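Beta-Ala-His dipeptidase (Homo sapiens, PDB 3DLJ) hydrolyses the peptide bond of Xaa-His dipeptides, above all carnosine and anserine, with the help of two zinc ions per subunit. Local coordinates at residues A60-R65 with A150-V155; P89-A94 with E185-K190; C106-L111 with A179-L184; G146-W151 with F171-M176; I202-N207 with P430-F435. All coordinates share one frame; numbering follows the deposited sequence.

Contact 1: A60-R65 with A150-V155; sequences ADTLQR and AWINAV
Ile152 of helix 141-160 is held against two successive residues of helix 46-65, Thr62 and Leu63, and all of the contact across the gap is apolar. Its two branches divide the work. CG2 meets the methyl of Thr62, with Ile152 CG2 and Thr62 CG2 3.8 Å apart. The other branch turns to Leu63, whose CD2 lies 3.8 Å from Ile152 CG1 and 3.8 Å from Ile152 CD1, the two side chains crossing at about a right angle. The first torsion of Ile152 aims the fork: CG1 is anti to the carbonyl carbon (chi1 -75°), while CG2 is anti to the backbone N. A beta-branched residue suits this place because it presents two separate apolar ends to two partners. The backbones stay well apart, with the CA atoms of Leu63 and Ile152 7.9 Å from each other.

Both helices lie on the same face of the six-stranded mixed sheet of the M20 catalytic domain, so the contact joins two neighbours in one helical layer. Leu63, buried, also rests on Ile92 and Ala94 of strand 91-96, and a leucine, branched at its end, can touch helix and sheet at once.

The polar side of the interface is settled within helix 46-65 itself. Thr62 OG1 sits beside its own backbone N and hydrogen-bonds to the carbonyl oxygen of Val58, one turn earlier. With the hydroxyl turned back onto the helix in this way, CG2, the apolar branch, is the one that faces Ile152.

Contact 2: P89-A94 with E185-K190; sequences PPVILA and EELVEK
Val91 and Leu187 reach for each other tip to tip, the valine from strand 91-96 and the leucine from helix 184-191. The point of touch is a single methyl: Leu187 CD2 is set against the fork of the valine, 3.8 Å from Val91 CB and 3.8 Å from Val91 CG1, with Val91 CG2 slightly farther at 4.2 Å. In Leu187 CG is anti to the backbone N (chi1 179°), which directs the branched end toward the sheet across a separation of 8.9 Å between the CA atoms of Val91 and Leu187. A leucine has the length to bridge such a gap, whereas the short, beta-branched valine suits the strand and offers a broad, blunt end. Leu93, two residues along, points to the same side of the sheet and adds a looser touch, its CD1 4.4 Å from Leu187 CD2. Ile92 between them points the other way.

That alternation places the strand between two helical layers: Ile92 packs on Ala59 and Leu63 of helix 46-65, while Val91 and Leu93 face helix 184-191. Strand 91-96 is bordered in the sheet by strands 69-73 and 168-174, and Val73 and Met75 also touch Leu187.

Contact 3: C106-L111 with A179-L184; sequences CFYGHL and AGSVAL. With ZN (zinc ion), chain D.
At the edge of the zinc site, where strand 104-110 delivers a metal ligand to the active centre, Tyr108 of the strand packs against Leu184 at the start of helix 184-191. The contact is apolar and oblique: Leu184 CD2 lies 3.9 Å from Tyr108 CE1. With CG anti to the backbone N (chi1 162°), the tyrosine ring reaches out to the loop 179-184 and brings its hydroxyl near Ser181. Tyr108 OH and Ser181 OG are 4.4 Å apart, too far to bond each other, but both hydrogen-bond to OE2 of Glu174. One buried carboxylate oxygen thus ties the strand to the loop, and tyrosine suits its place by pairing an apolar ring with a polar end.

The loop closes in a type II turn from Ser181 to Leu184, with Leu184 N bonded to Ser181 O at 2.9 Å. Ala183, its third residue, is also the N-cap of the following helix.

Two residues beyond Tyr108, His110 binds the zinc through NE2 at 2.0 Å. Its other ring nitrogen, ND1, is hydrogen-bonded to the carbonyl oxygen of Asp112, which fixes the rotation of the imidazole. Asp143 and Asp206 complete the protein ligands of this ion. Strand 104-110 runs parallel to its neighbours 168-174 and 201-204, and Glu177, Glu178 and Asp206 follow the ends of those two strands. Ligands gathered at the C-terminal ends of the parallel strands of this mixed sheet, and from the loops that follow, are characteristic of the two-zinc site of M20 peptidases and related zinc exopeptidases.

Contact 4: G146-W151 with F171-M176; sequences GPVLAW and FIIEGM
Trp151 and Phe171 bring two aromatic rings together between helix 141-160 and strand 168-174. The phenyl CE2 comes up to the edge of the indole, in its plane, on the side of the pyrrole ring: Trp151 NE1 is 3.6 Å from Phe171 CE2, and Trp151 CD1 is 3.7 Å from the same atom. The planes stand at 87°, with the centroids of the five-membered ring and the phenyl ring 5.5 Å apart. Phe171 does not leave its strand straight toward the helix, but its CG is anti to the carbonyl carbon (chi1 -45°) and the ring swings over to meet the tryptophan. One helical turn earlier, Val148 faces Ile173 in a looser apolar touch, Val148 CG1 to Ile173 CD1 being 4.4 Å.

Other rings fix the indole. Phe107 of strand 104-110 stacks on it, and Phe474 and Phe478 of helix 464-482 meet it edge-to-face. The large, flat tryptophan suits a place with aromatic partners on several sides; with an alanine in its place, a gap is likely to open among these rings, and Phe171 would lose the indole edge that helps to hold it.

Strands 104-110 and 168-174 are parallel neighbours, and helix 141-160 lies on the chain between them, so the contact belongs to a beta-alpha-beta crossover. The helix rests with one side on these strands, while helix 464-482 packs against Leu149, Ala150 and Trp151.

Contact 5: I202-N207 with P430-F435; sequences IVISDN and PIAKMF. With ZN (zinc ion), chain D.
Phe435 of helix 430-438 packs on Ile202 of strand 201-204, and its side chain can be followed from CB outward. CB lies 4.1 Å from Ile202 CD1. CG, anti to the carbonyl carbon (chi1 -76°), comes to 3.9 Å from that methyl, and Phe435 CD1 comes closest, 3.7 Å from Ile202 CD1. Over the same face, Ile202 CG2 sits toward the rim, 4.2 Å from Phe435 CD2. Farther out, CE1 comes to Val188 of helix 184-191, and the tip, CZ, reaches the next strand but one, where it packs on Ile172. A flat ring suits this place, wide enough to span from Ile202 to the middle of the sheet.

Farther along the strand Ile204 carries the contact. Its CD1 is 3.7 Å from Ile431 CG2 and also touches the backbone of Ala432, where a small residue lets the isoleucine come close to the helix.

Just past the strand, Asp206 binds zinc through OD2, together with His110 and Asp143. Its backbone N also donates a bent hydrogen bond to Asn207 OD1.

The strand and helix segments run nearly antiparallel, at 171°, their axes 10.1 Å apart. Strand 201-204 lies between strands 104-110 and 444-445, with helix 430-438 over the face that Ile202 and Ile204 present; Val203 turns to the other face, against Trp151 of helix 141-160.

The five contacts surround one sheet. Contacts 1 and 4 lie on one face, both using helix 141-160, where their segments overlap at Ala150 and Trp151; their centres are about 9 Å apart, and Leu63 CD2 touches Phe171 CE2 at 4.0 Å. Contacts 2, 3 and 5 lie on the other face; the centres of contacts 2 and 3 are about 8 Å apart, and Val91 CG2 packs on Leu184 CD1 at 3.8 Å. Contacts 3 and 5 supply His110 and Asp206 to the same zinc ion, and their strands are joined by the bond from Val203 N to Cys106 O, 2.8 Å. Contact 1 is remote from the metal: the side chains of Ile152 and His110 are about 12 Å apart at their nearest atoms.

Contact 1: A60-R65 with A150-V155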
# COMPACT_ATOMS: atom_id res chain seq x y z
N ALA A 60 -21.24 2.69 -0.61
CA ALA A 60 -22.23 2.98 0.44
C ALA A 60 -23.52 2.24 0.15
O ALA A 60 -24.15 1.71 1.07
CB ALA A 60 -22.51 4.46 0.53
N ASP A 61 -23.91 2.22 -1.13
CA ASP A 61 -25.15 1.54 -1.53
C ASP A 61 -25.03 0.03 -1.41
O ASP A 61 -25.97 -0.64 -0.98
CB ASP A 61 -25.62 1.92 -2.93
CG ASP A 61 -26.94 1.24 -3.30
OD1 ASP A 61 -27.92 1.37 -2.50
OD2 ASP A 61 -27.00 0.56 -4.35
N THR A 62 -23.86 -0.49 -1.77
CA THR A 62 -23.58 -1.91 -1.64
C THR A 62 -23.72 -2.40 -0.20
O THR A 62 -24.32 -3.44 0.04
CB THR A 62 -22.18 -2.26 -2.19
OG1 THR A 62 -22.20 -2.11 -3.60
CG2 THR A 62 -21.78 -3.72 -1.87
N LEU A 63 -23.16 -1.64 0.74
CA LEU A 63 -23.21 -1.98 2.16
C LEU A 63 -24.62 -1.90 2.74
O LEU A 63 -25.01 -2.77 3.51
CB LEU A 63 -22.24 -1.10 2.98
CG LEU A 63 -20.76 -1.32 2.66
CD1 LEU A 63 -19.86 -0.45 3.53
CD2 LEU A 63 -20.38 -2.79 2.75
N GLN A 64 -25.38 -0.87 2.36
CA GLN A 64 -26.78 -0.75 2.75
C GLN A 64 -27.64 -1.93 2.27
O GLN A 64 -28.49 -2.45 3.03
CB GLN A 64 -27.38 0.54 2.20
CG GLN A 64 -26.92 1.81 2.89
CD GLN A 64 -27.90 2.96 2.68
OE1 GLN A 64 -29.10 2.75 2.50
NE2 GLN A 64 -27.39 4.19 2.72
N ARG A 65 -27.44 -2.33 1.02
CA ARG A 65 -28.19 -3.43 0.44
C ARG A 65 -27.89 -4.74 1.17
O ARG A 65 -28.73 -5.63 1.21
CB ARG A 65 -27.94 -3.55 -1.07
CG ARG A 65 -28.56 -2.39 -1.88
CD ARG A 65 -28.54 -2.65 -3.39
N ALA A 150 -13.73 -8.85 -1.81
CA ALA A 150 -13.62 -10.19 -1.27
C ALA A 150 -14.21 -10.28 0.14
O ALA A 150 -14.93 -11.24 0.46
CB ALA A 150 -12.18 -10.66 -1.28
N TRP A 151 -13.91 -9.27 0.96
CA TRP A 151 -14.49 -9.08 2.30
C TRP A 151 -15.98 -8.87 2.24
O TRP A 151 -16.74 -9.55 2.95
CB TRP A 151 -13.81 -7.89 3.03
CG TRP A 151 -14.29 -7.66 4.45
CD1 TRP A 151 -15.35 -6.88 4.84
CD2 TRP A 151 -13.73 -8.22 5.66
NE1 TRP A 151 -15.49 -6.92 6.21
CE2 TRP A 151 -14.51 -7.71 6.75
CE3 TRP A 151 -12.65 -9.07 5.95
CZ2 TRP A 151 -14.23 -8.04 8.09
CZ3 TRP A 151 -12.38 -9.39 7.30
CH2 TRP A 151 -13.17 -8.88 8.34
N ILE A 152 -16.41 -7.93 1.38
CA ILE A 152 -17.85 -7.65 1.20
C ILE A 152 -18.61 -8.86 0.65
O ILE A 152 -19.74 -9.15 1.09
CB ILE A 152 -18.09 -6.39 0.31
CG1 ILE A 152 -17.80 -5.10 1.10
CG2 ILE A 152 -19.53 -6.38 -0.27
CD1 ILE A 152 -17.65 -3.82 0.24
N ASN A 153 -18.01 -9.56 -0.31
CA ASN A 153 -18.63 -10.74 -0.90
C ASN A 153 -18.78 -11.87 0.13
O ASN A 153 -19.82 -12.49 0.17
CB ASN A 153 -17.86 -11.21 -2.15
CG ASN A 153 -17.95 -10.21 -3.33
OD1 ASN A 153 -18.84 -9.39 -3.38
ND2 ASN A 153 -17.03 -10.30 -4.27
N ALA A 154 -17.75 -12.13 0.95
CA ALA A 154 -17.87 -13.05 2.10
C ALA A 154 -19.11 -12.77 2.98
O ALA A 154 -19.88 -13.69 3.30
CB ALA A 154 -16.58 -13.07 2.95
N VAL A 155 -19.27 -11.52 3.40
CA VAL A 155 -20.44 -11.09 4.18
C VAL A 155 -21.74 -11.37 3.43
O VAL A 155 -22.70 -11.86 4.02
CB VAL A 155 -20.39 -9.58 4.55
CG1 VAL A 155 -21.72 -9.15 5.16
CG2 VAL A 155 -19.27 -9.29 5.52

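Contact 2: P89-A94 with E185-K190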
# COMPACT_ATOMS: atom_id res chain seq x y z
N PRO A 89 -13.46 12.97 -0.92
CA PRO A 89 -14.50 11.94 -0.89
C PRO A 89 -14.91 11.54 0.52
O PRO A 89 -14.04 11.47 1.41
CB PRO A 89 -13.84 10.75 -1.61
CG PRO A 89 -12.39 11.01 -1.53
CD PRO A 89 -12.29 12.50 -1.70
N PRO A 90 -16.21 11.24 0.73
CA PRO A 90 -16.68 10.88 2.06
C PRO A 90 -16.03 9.61 2.55
O PRO A 90 -15.52 8.81 1.75
CB PRO A 90 -18.20 10.68 1.88
CG PRO A 90 -18.39 10.41 0.43
CD PRO A 90 -17.31 11.24 -0.26
N VAL A 91 -15.98 9.46 3.87
CA VAL A 91 -15.51 8.22 4.44
C VAL A 91 -16.77 7.42 4.81
O VAL A 91 -17.70 7.96 5.42
CB VAL A 91 -14.59 8.45 5.65
CG1 VAL A 91 -14.39 7.15 6.40
CG2 VAL A 91 -13.22 8.99 5.19
N ILE A 92 -16.81 6.16 4.39
CA ILE A 92 -17.88 5.30 4.82
C ILE A 92 -17.56 4.77 6.20
O ILE A 92 -16.48 4.22 6.42
CB ILE A 92 -18.13 4.14 3.84
CG1 ILE A 92 -18.69 4.70 2.53
CG2 ILE A 92 -19.07 3.08 4.48
CD1 ILE A 92 -18.78 3.69 1.44
N LEU A 93 -18.49 4.98 7.12
CA LEU A 93 -18.46 4.36 8.44
C LEU A 93 -19.72 3.52 8.61
O LEU A 93 -20.79 4.07 8.88
CB LEU A 93 -18.39 5.43 9.54
CG LEU A 93 -17.11 6.26 9.69
CD1 LEU A 93 -17.28 7.18 10.88
CD2 LEU A 93 -15.90 5.37 9.89
N ALA A 94 -19.57 2.20 8.45
CA ALA A 94 -20.71 1.28 8.40
C ALA A 94 -20.67 0.19 9.47
O ALA A 94 -19.60 -0.30 9.81
CB ALA A 94 -20.80 0.65 7.01
N GLU A 185 -7.13 10.83 9.83
CA GLU A 185 -6.64 10.83 11.23
C GLU A 185 -7.50 11.65 12.21
O GLU A 185 -7.77 11.20 13.32
CB GLU A 185 -5.17 11.26 11.26
CG GLU A 185 -4.47 11.04 12.59
CD GLU A 185 -3.02 11.54 12.57
OE1 GLU A 185 -2.25 11.12 11.67
OE2 GLU A 185 -2.65 12.36 13.44
N GLU A 186 -7.94 12.84 11.80
CA GLU A 186 -8.85 13.66 12.60
C GLU A 186 -10.23 13.04 12.80
O GLU A 186 -10.83 13.17 13.88
CB GLU A 186 -8.99 15.08 12.01
N LEU A 187 -10.74 12.36 11.77
CA LEU A 187 -12.01 11.64 11.88
C LEU A 187 -11.86 10.45 12.81
O LEU A 187 -12.74 10.19 13.63
CB LEU A 187 -12.53 11.18 10.51
CG LEU A 187 -13.86 10.38 10.52
CD1 LEU A 187 -15.04 11.26 10.99
CD2 LEU A 187 -14.15 9.75 9.17
N VAL A 188 -10.75 9.72 12.65
CA VAL A 188 -10.45 8.56 13.51
C VAL A 188 -10.38 9.01 14.96
O VAL A 188 -11.08 8.46 15.81
CB VAL A 188 -9.13 7.85 13.08
CG1 VAL A 188 -8.59 6.98 14.20
CG2 VAL A 188 -9.37 7.01 11.82
N GLU A 189 -9.54 10.01 15.22
CA GLU A 189 -9.42 10.68 16.52
C GLU A 189 -10.79 11.06 17.11
O GLU A 189 -11.11 10.67 18.23
CB GLU A 189 -8.50 11.90 16.39
CG GLU A 189 -8.42 12.80 17.62
CD GLU A 189 -7.71 12.13 18.79
OE1 GLU A 189 -6.59 11.60 18.61
OE2 GLU A 189 -8.30 12.16 19.90
N LYS A 190 -11.60 11.79 16.33
CA LYS A 190 -12.99 12.13 16.71
C LYS A 190 -13.84 10.91 17.07
O LYS A 190 -14.72 11.00 17.94
CB LYS A 190 -13.68 12.98 15.62
CG LYS A 190 -15.20 12.87 15.57
CD LYS A 190 -15.85 14.07 14.89

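Contact 3: C106-L111 with A179-L184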
# COMPACT_ATOMS: atom_id res chain seq x y z
N CYS A 106 -13.66 -4.80 12.92
CA CYS A 106 -13.71 -3.69 11.99
C CYS A 106 -12.77 -3.89 10.81
O CYS A 106 -11.63 -4.29 10.98
CB CYS A 106 -13.41 -2.37 12.70
SG CYS A 106 -13.63 -0.89 11.68
N PHE A 107 -13.25 -3.60 9.60
CA PHE A 107 -12.42 -3.71 8.40
C PHE A 107 -12.12 -2.35 7.79
O PHE A 107 -13.03 -1.57 7.56
CB PHE A 107 -13.13 -4.57 7.35
CG PHE A 107 -12.40 -4.69 6.05
CD1 PHE A 107 -11.41 -5.65 5.87
CD2 PHE A 107 -12.70 -3.84 4.99
CE1 PHE A 107 -10.74 -5.76 4.64
CE2 PHE A 107 -12.03 -3.94 3.77
CZ PHE A 107 -11.04 -4.89 3.60
N TYR A 108 -10.86 -2.09 7.49
CA TYR A 108 -10.46 -0.85 6.83
C TYR A 108 -10.06 -1.17 5.39
O TYR A 108 -9.28 -2.11 5.13
CB TYR A 108 -9.29 -0.12 7.57
CG TYR A 108 -8.63 0.89 6.64
CD1 TYR A 108 -9.09 2.22 6.56
CD2 TYR A 108 -7.60 0.50 5.79
CE1 TYR A 108 -8.51 3.13 5.65
CE2 TYR A 108 -7.03 1.39 4.89
CZ TYR A 108 -7.48 2.68 4.82
OH TYR A 108 -6.88 3.52 3.92
N GLY A 109 -10.58 -0.39 4.44
CA GLY A 109 -10.07 -0.45 3.06
C GLY A 109 -10.12 0.90 2.38
O GLY A 109 -10.61 1.86 2.96
N HIS A 110 -9.64 0.98 1.14
CA HIS A 110 -9.72 2.24 0.36
C HIS A 110 -10.14 1.94 -1.07
O HIS A 110 -9.77 0.91 -1.64
CB HIS A 110 -8.41 3.05 0.39
CG HIS A 110 -7.25 2.40 -0.33
ND1 HIS A 110 -6.98 2.61 -1.66
CD2 HIS A 110 -6.29 1.56 0.12
CE1 HIS A 110 -5.90 1.92 -2.01
NE2 HIS A 110 -5.46 1.28 -0.94
N LEU A 111 -10.95 2.84 -1.62
CA LEU A 111 -11.50 2.65 -2.98
C LEU A 111 -10.96 3.65 -4.01
O LEU A 111 -11.37 3.65 -5.16
CB LEU A 111 -13.03 2.62 -2.94
CG LEU A 111 -13.55 1.35 -2.25
CD1 LEU A 111 -15.04 1.48 -2.06
CD2 LEU A 111 -13.25 0.10 -3.06
N ALA A 179 -3.35 9.26 -1.67
CA ALA A 179 -2.98 10.65 -1.52
C ALA A 179 -2.90 11.04 -0.03
O ALA A 179 -3.42 12.07 0.37
CB ALA A 179 -3.98 11.52 -2.27
N GLY A 180 -2.25 10.19 0.78
CA GLY A 180 -1.95 10.52 2.18
C GLY A 180 -3.10 10.49 3.20
O GLY A 180 -2.97 11.04 4.29
N SER A 181 -4.21 9.83 2.84
CA SER A 181 -5.39 9.73 3.73
C SER A 181 -5.83 11.07 4.33
O SER A 181 -6.12 11.17 5.53
CB SER A 181 -5.16 8.68 4.82
OG SER A 181 -4.85 7.42 4.23
N VAL A 182 -5.88 12.10 3.48
CA VAL A 182 -6.24 13.46 3.89
C VAL A 182 -7.50 13.45 4.75
O VAL A 182 -8.54 12.91 4.34
CB VAL A 182 -6.40 14.42 2.65
CG1 VAL A 182 -6.98 15.77 3.05
CG2 VAL A 182 -5.05 14.65 1.97
N ALA A 183 -7.37 14.00 5.96
CA ALA A 183 -8.47 14.17 6.91
C ALA A 183 -8.92 12.90 7.63
O ALA A 183 -9.84 12.96 8.45
CB ALA A 183 -9.66 14.87 6.23
N LEU A 184 -8.28 11.76 7.35
CA LEU A 184 -8.71 10.51 8.00
C LEU A 184 -8.39 10.51 9.50
O LEU A 184 -9.27 10.28 10.34
CB LEU A 184 -8.17 9.26 7.29
CG LEU A 184 -8.82 7.93 7.71
CD1 LEU A 184 -10.35 7.89 7.45
CD2 LEU A 184 -8.14 6.75 7.06
ZN ZN D . -3.84 0.18 -0.99

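Contact 4: G146-W151 with F171-M176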
# COMPACT_ATOMS: atom_id res chain seq x y z
N GLY A 146 -10.21 -5.37 -5.21
CA GLY A 146 -10.27 -6.84 -5.05
C GLY A 146 -10.47 -7.30 -3.60
O GLY A 146 -11.44 -7.99 -3.30
N PRO A 147 -9.52 -6.97 -2.70
CA PRO A 147 -9.68 -7.37 -1.30
C PRO A 147 -10.84 -6.69 -0.54
O PRO A 147 -11.42 -7.31 0.35
CB PRO A 147 -8.30 -7.03 -0.67
CG PRO A 147 -7.36 -6.97 -1.80
CD PRO A 147 -8.19 -6.36 -2.93
N VAL A 148 -11.20 -5.47 -0.88
CA VAL A 148 -12.41 -4.89 -0.28
C VAL A 148 -13.65 -5.70 -0.68
O VAL A 148 -14.51 -5.99 0.16
CB VAL A 148 -12.62 -3.38 -0.60
CG1 VAL A 148 -13.97 -2.89 -0.09
CG2 VAL A 148 -11.51 -2.55 0.01
N LEU A 149 -13.73 -6.06 -1.96
CA LEU A 149 -14.89 -6.82 -2.47
C LEU A 149 -14.90 -8.24 -1.98
O LEU A 149 -15.97 -8.79 -1.76
CB LEU A 149 -14.97 -6.77 -3.99
CG LEU A 149 -15.69 -5.52 -4.53
CD1 LEU A 149 -15.53 -5.39 -6.06
CD2 LEU A 149 -17.18 -5.54 -4.13
N ALA A 150 -13.73 -8.85 -1.81
CA ALA A 150 -13.62 -10.19 -1.27
C ALA A 150 -14.21 -10.28 0.14
O ALA A 150 -14.93 -11.24 0.46
CB ALA A 150 -12.18 -10.66 -1.28
N TRP A 151 -13.91 -9.27 0.96
CA TRP A 151 -14.49 -9.08 2.30
C TRP A 151 -15.98 -8.87 2.24
O TRP A 151 -16.74 -9.55 2.95
CB TRP A 151 -13.81 -7.89 3.03
CG TRP A 151 -14.29 -7.66 4.45
CD1 TRP A 151 -15.35 -6.88 4.84
CD2 TRP A 151 -13.73 -8.22 5.66
NE1 TRP A 151 -15.49 -6.92 6.21
CE2 TRP A 151 -14.51 -7.71 6.75
CE3 TRP A 151 -12.65 -9.07 5.95
CZ2 TRP A 151 -14.23 -8.04 8.09
CZ3 TRP A 151 -12.38 -9.39 7.30
CH2 TRP A 151 -13.17 -8.88 8.34
N PHE A 171 -17.22 -1.43 9.08
CA PHE A 171 -16.41 -1.08 7.91
C PHE A 171 -16.02 0.37 8.02
O PHE A 171 -16.88 1.23 8.29
CB PHE A 171 -17.18 -1.28 6.59
CG PHE A 171 -17.97 -2.58 6.49
CD1 PHE A 171 -19.17 -2.75 7.18
CD2 PHE A 171 -17.53 -3.60 5.64
CE1 PHE A 171 -19.91 -3.91 7.05
CE2 PHE A 171 -18.27 -4.77 5.51
CZ PHE A 171 -19.46 -4.94 6.22
N ILE A 172 -14.74 0.65 7.85
CA ILE A 172 -14.26 2.03 7.59
C ILE A 172 -13.54 2.09 6.23
O ILE A 172 -12.44 1.56 6.08
CB ILE A 172 -13.39 2.61 8.75
CG1 ILE A 172 -12.90 4.02 8.41
CG2 ILE A 172 -12.20 1.68 9.12
CD1 ILE A 172 -12.10 4.66 9.52
N ILE A 173 -14.19 2.69 5.23
CA ILE A 173 -13.64 2.73 3.88
C ILE A 173 -13.48 4.17 3.41
O ILE A 173 -14.44 4.95 3.41
CB ILE A 173 -14.52 1.96 2.83
CG1 ILE A 173 -15.02 0.58 3.35
CG2 ILE A 173 -13.82 1.87 1.50
CD1 ILE A 173 -13.98 -0.50 3.60
N GLU A 174 -12.25 4.52 3.02
CA GLU A 174 -11.93 5.87 2.58
C GLU A 174 -11.63 5.92 1.09
O GLU A 174 -11.48 4.87 0.42
CB GLU A 174 -10.74 6.44 3.37
CG GLU A 174 -9.39 5.76 3.10
CD GLU A 174 -8.20 6.65 3.44
OE1 GLU A 174 -8.35 7.89 3.40
OE2 GLU A 174 -7.11 6.11 3.72
N GLY A 175 -11.54 7.15 0.57
CA GLY A 175 -11.22 7.38 -0.82
C GLY A 175 -9.98 8.23 -1.07
O GLY A 175 -9.86 8.82 -2.14
N MET A 176 -9.06 8.29 -0.10
CA MET A 176 -7.84 9.11 -0.25
C MET A 176 -6.54 8.44 0.21
O MET A 176 -5.59 9.14 0.56
CB MET A 176 -7.99 10.46 0.49
CG MET A 176 -9.06 11.39 -0.06
SD MET A 176 -8.68 12.07 -1.70
CE MET A 176 -7.35 13.22 -1.26

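Contact 5: I202-N207 with P430-F435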
# COMPACT_ATOMS: atom_id res chain seq x y z
N ILE A 202 -9.15 -4.97 14.44
CA ILE A 202 -9.20 -4.29 13.13
C ILE A 202 -8.42 -5.07 12.08
O ILE A 202 -7.32 -5.54 12.36
CB ILE A 202 -8.67 -2.82 13.21
CG1 ILE A 202 -9.54 -1.98 14.16
CG2 ILE A 202 -8.54 -2.18 11.81
CD1 ILE A 202 -8.90 -0.67 14.63
N VAL A 203 -9.00 -5.22 10.89
CA VAL A 203 -8.39 -5.96 9.78
C VAL A 203 -8.07 -5.02 8.61
O VAL A 203 -8.85 -4.12 8.28
CB VAL A 203 -9.32 -7.11 9.27
CG1 VAL A 203 -8.71 -7.82 8.04
CG2 VAL A 203 -9.59 -8.11 10.36
N ILE A 204 -6.91 -5.24 8.01
CA ILE A 204 -6.51 -4.57 6.77
C ILE A 204 -6.06 -5.67 5.83
O ILE A 204 -5.33 -6.58 6.23
CB ILE A 204 -5.34 -3.55 6.99
CG1 ILE A 204 -5.73 -2.45 8.00
CG2 ILE A 204 -4.84 -2.93 5.62
CD1 ILE A 204 -4.56 -1.50 8.39
N SER A 205 -6.50 -5.60 4.58
CA SER A 205 -6.07 -6.53 3.56
C SER A 205 -5.57 -5.74 2.36
O SER A 205 -6.29 -5.53 1.38
CB SER A 205 -7.24 -7.45 3.17
OG SER A 205 -6.83 -8.52 2.34
N ASP A 206 -4.32 -5.30 2.41
CA ASP A 206 -3.79 -4.48 1.34
C ASP A 206 -2.31 -4.70 1.18
O ASP A 206 -1.50 -3.77 1.24
CB ASP A 206 -4.10 -3.00 1.61
CG ASP A 206 -3.94 -2.12 0.37
OD1 ASP A 206 -3.70 -2.66 -0.75
OD2 ASP A 206 -4.03 -0.86 0.52
N ASN A 207 -1.95 -5.96 0.98
CA ASN A 207 -0.55 -6.37 0.91
C ASN A 207 -0.44 -7.74 0.29
O ASN A 207 -1.45 -8.40 0.04
CB ASN A 207 0.15 -6.27 2.27
CG ASN A 207 -0.61 -6.96 3.39
OD1 ASN A 207 -1.76 -6.62 3.72
ND2 ASN A 207 0.06 -7.90 4.01
N PRO A 430 0.73 3.06 6.50
CA PRO A 430 0.62 4.16 7.43
C PRO A 430 -0.61 4.01 8.28
O PRO A 430 -0.60 4.38 9.45
CB PRO A 430 0.43 5.37 6.52
CG PRO A 430 1.01 4.99 5.23
CD PRO A 430 0.83 3.52 5.10
N ILE A 431 -1.68 3.47 7.68
CA ILE A 431 -2.97 3.28 8.34
C ILE A 431 -2.86 2.34 9.53
O ILE A 431 -3.51 2.53 10.55
CB ILE A 431 -4.05 2.81 7.32
CG1 ILE A 431 -4.47 3.99 6.41
CG2 ILE A 431 -5.24 2.15 8.01
CD1 ILE A 431 -5.29 5.07 7.11
N ALA A 432 -1.99 1.34 9.41
CA ALA A 432 -1.73 0.39 10.49
C ALA A 432 -1.20 1.12 11.73
O ALA A 432 -1.71 0.92 12.84
CB ALA A 432 -0.76 -0.69 10.03
N LYS A 433 -0.20 1.98 11.52
CA LYS A 433 0.39 2.84 12.54
C LYS A 433 -0.66 3.78 13.16
O LYS A 433 -0.79 3.86 14.38
CB LYS A 433 1.55 3.62 11.91
CG LYS A 433 2.54 4.26 12.88
CD LYS A 433 3.22 3.21 13.75
CE LYS A 433 4.57 3.66 14.19
NZ LYS A 433 5.07 2.73 15.25
N MET A 434 -1.43 4.46 12.31
CA MET A 434 -2.51 5.35 12.75
C MET A 434 -3.56 4.71 13.68
O MET A 434 -3.90 5.28 14.72
CB MET A 434 -3.20 5.98 11.55
CG MET A 434 -4.34 6.91 11.90
SD MET A 434 -5.33 7.26 10.44
CE MET A 434 -4.06 7.90 9.32
N PHE A 435 -4.07 3.53 13.31
CA PHE A 435 -4.99 2.81 14.22
C PHE A 435 -4.31 2.43 15.55
O PHE A 435 -4.97 2.39 16.58
CB PHE A 435 -5.62 1.57 13.57
CG PHE A 435 -6.74 1.88 12.60
CD1 PHE A 435 -7.89 2.53 13.03
CD2 PHE A 435 -6.64 1.51 11.26
CE1 PHE A 435 -8.92 2.82 12.15
CE2 PHE A 435 -7.67 1.79 10.36
CZ PHE A 435 -8.81 2.45 10.81
ZN ZN D . -3.84 0.18 -0.99